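Local structure of calcineurin-like phosphoesterase domain-containing protein (Aquifex aeolicus, 1XM7) at residues L47-D52 with K74-G79. The protein is of unknown function but has a calcineurin-like phosphoesterase domain and is probably a hydrolase. Sequence-based numbering, arbitrary orientation.
Sequences LYHLGD and KILVMG
Tyr48 meets Ile75, and His49 meets Leu76, across the two parallel strands of a beta-alpha-beta unit, with helix 63-69 as the crossover; both strands run out into the GD and GNH loops that in metallophosphoesterases carry metal-site residues. Three backbone bonds hold the pair: Ile75 N to Leu47 O, His49 N to Ile75 O, and Val77 N to His49 O at 2.8 Å, the last with an N-H...O angle of 162°. His49 O also takes a CA-H...O contact from Leu76 CA at 3.4 Å, while Leu76 CD1 lies beside the imidazole, 3.9 Å from His49 ND1. With CG anti to the backbone N (chi1 -167°), the His49 ring accepts the Gly51 N-H on ND1, in the ring plane, through a long, bent bond (3.3 Å, 142°); NE2 is hydrogen-bonded to Thr10 OG1, so the ring is held at both nitrogens. On the face of Tyr48 and Ile75, Tyr48 CD2 comes within 3.2 Å of Ile75 CG1; past the strand end, Leu50 CD2 lies 3.6 Å from Val77 CG2, the two side chains pointing the same way. Beyond the strands the loops close together, Gly51 CA to Gly79 CA 3.9 Å, and Asp52 OD2, which accepts the His81 N-H, lies 3.5 Å from Gly79 C. Asp82 OD1 takes both Gly79 N and Asp52 N. The imidazole thus holds the turn at Gly51 and ties it to Thr10, while the strand bonds and the shared Asp82 carboxylate join the two loops, consistent with the edge of a family-type active site.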
loop_
_atom_site.group_PDB
_atom_site.type_symbol
_atom_site.label_atom_id
_atom_site.label_comp_id
_atom_site.label_asym_id
_atom_site.label_seq_id
_atom_site.Cartn_x
_atom_site.Cartn_y
_atom_site.Cartn_z
ATOM N N LEU A 47 10.244 1.529 -3.015
ATOM C CA LEU A 47 8.944 0.887 -2.844
ATOM C C LEU A 47 8.172 1.444 -1.654
ATOM O O LEU A 47 8.666 1.465 -0.523
ATOM C CB LEU A 47 9.135 -0.621 -2.660
ATOM C CG LEU A 47 7.917 -1.490 -2.324
ATOM C CD1 LEU A 47 6.909 -1.475 -3.466
ATOM C CD2 LEU A 47 8.386 -2.912 -2.057
ATOM N N TYR A 48 6.957 1.901 -1.917
ATOM C CA TYR A 48 6.103 2.425 -0.859
ATOM C C TYR A 48 5.059 1.379 -0.451
ATOM O O TYR A 48 4.282 0.900 -1.283
ATOM C CB TYR A 48 5.384 3.706 -1.317
ATOM C CG TYR A 48 6.300 4.898 -1.514
ATOM C CD1 TYR A 48 7.002 5.082 -2.711
ATOM C CD2 TYR A 48 6.510 5.813 -0.481
ATOM C CE1 TYR A 48 7.898 6.150 -2.869
ATOM C CE2 TYR A 48 7.401 6.880 -0.625
ATOM C CZ TYR A 48 8.091 7.044 -1.819
ATOM O OH TYR A 48 8.967 8.099 -1.955
ATOM N N HIS A 49 5.066 1.011 0.829
ATOM C CA HIS A 49 4.102 0.056 1.362
ATOM C C HIS A 49 3.114 0.923 2.130
ATOM O O HIS A 49 3.466 1.549 3.125
ATOM C CB HIS A 49 4.776 -0.933 2.304
ATOM C CG HIS A 49 3.925 -2.117 2.630
ATOM N ND1 HIS A 49 2.651 -1.996 3.144
ATOM C CD2 HIS A 49 4.157 -3.444 2.502
ATOM C CE1 HIS A 49 2.136 -3.200 3.321
ATOM N NE2 HIS A 49 3.030 -4.095 2.939
ATOM N N LEU A 50 1.872 0.965 1.669
ATOM C CA LEU A 50 0.885 1.828 2.298
ATOM C C LEU A 50 -0.045 1.203 3.335
ATOM O O LEU A 50 -1.203 1.593 3.437
ATOM C CB LEU A 50 0.074 2.534 1.200
ATOM C CG LEU A 50 0.936 3.124 0.060
ATOM C CD1 LEU A 50 0.053 3.869 -0.908
ATOM C CD2 LEU A 50 2.001 4.059 0.606
ATOM N N GLY A 51 0.443 0.234 4.104
ATOM C CA GLY A 51 -0.408 -0.327 5.136
ATOM C C GLY A 51 -0.652 -1.818 5.231
ATOM O O GLY A 51 -0.808 -2.505 4.225
ATOM N N ASP A 52 -0.715 -2.289 6.479
ATOM C CA ASP A 52 -0.947 -3.686 6.822
ATOM C C ASP A 52 0.047 -4.618 6.135
ATOM O O ASP A 52 -0.294 -5.441 5.292
ATOM C CB ASP A 52 -2.401 -4.051 6.523
ATOM C CG ASP A 52 -3.373 -3.340 7.467
ATOM O OD1 ASP A 52 -4.602 -3.478 7.312
ATOM O OD2 ASP A 52 -2.891 -2.639 8.380
ATOM N N LYS A 74 12.946 1.066 0.910
ATOM C CA LYS A 74 11.604 0.681 1.333
ATOM C C LYS A 74 11.087 1.585 2.439
ATOM O O LYS A 74 11.723 1.735 3.478
ATOM C CB LYS A 74 11.609 -0.776 1.808
ATOM C CG LYS A 74 12.051 -1.734 0.716
ATOM C CD LYS A 74 12.271 -3.152 1.216
ATOM C CE LYS A 74 12.857 -4.032 0.109
ATOM N NZ LYS A 74 14.242 -3.611 -0.222
ATOM N N ILE A 75 9.939 2.209 2.208
ATOM C CA ILE A 75 9.366 3.075 3.224
ATOM C C ILE A 75 7.932 2.612 3.464
ATOM O O ILE A 75 7.279 2.108 2.549
ATOM C CB ILE A 75 9.429 4.582 2.796
ATOM C CG1 ILE A 75 8.101 5.039 2.222
ATOM C CG2 ILE A 75 10.520 4.803 1.758
ATOM C CD1 ILE A 75 7.148 5.522 3.269
ATOM N N LEU A 76 7.455 2.762 4.697
ATOM C CA LEU A 76 6.103 2.336 5.057
ATOM C C LEU A 76 5.219 3.465 5.577
ATOM O O LEU A 76 5.695 4.388 6.250
ATOM C CB LEU A 76 6.158 1.230 6.131
ATOM C CG LEU A 76 4.876 0.953 6.950
ATOM C CD1 LEU A 76 3.849 0.237 6.086
ATOM C CD2 LEU A 76 5.193 0.098 8.174
ATOM N N VAL A 77 3.932 3.381 5.239
ATOM C CA VAL A 77 2.927 4.318 5.717
ATOM C C VAL A 77 1.998 3.361 6.450
ATOM O O VAL A 77 1.301 2.547 5.834
ATOM C CB VAL A 77 2.160 5.018 4.575
ATOM C CG1 VAL A 77 1.211 6.066 5.159
ATOM C CG2 VAL A 77 3.143 5.678 3.613
ATOM N N MET A 78 2.026 3.451 7.772
ATOM C CA MET A 78 1.259 2.589 8.654
ATOM C C MET A 78 -0.243 2.470 8.486
ATOM O O MET A 78 -0.959 3.459 8.362
ATOM C CB MET A 78 1.578 2.965 10.096
ATOM C CG MET A 78 3.058 2.820 10.413
ATOM S SD MET A 78 3.492 3.274 12.056
ATOM C CE MET A 78 3.055 1.836 12.879
ATOM N N GLY A 79 -0.695 1.220 8.494
ATOM C CA GLY A 79 -2.106 0.894 8.394
ATOM C C GLY A 79 -2.621 0.538 9.788
ATOM O O GLY A 79 -1.859 0.548 10.756
#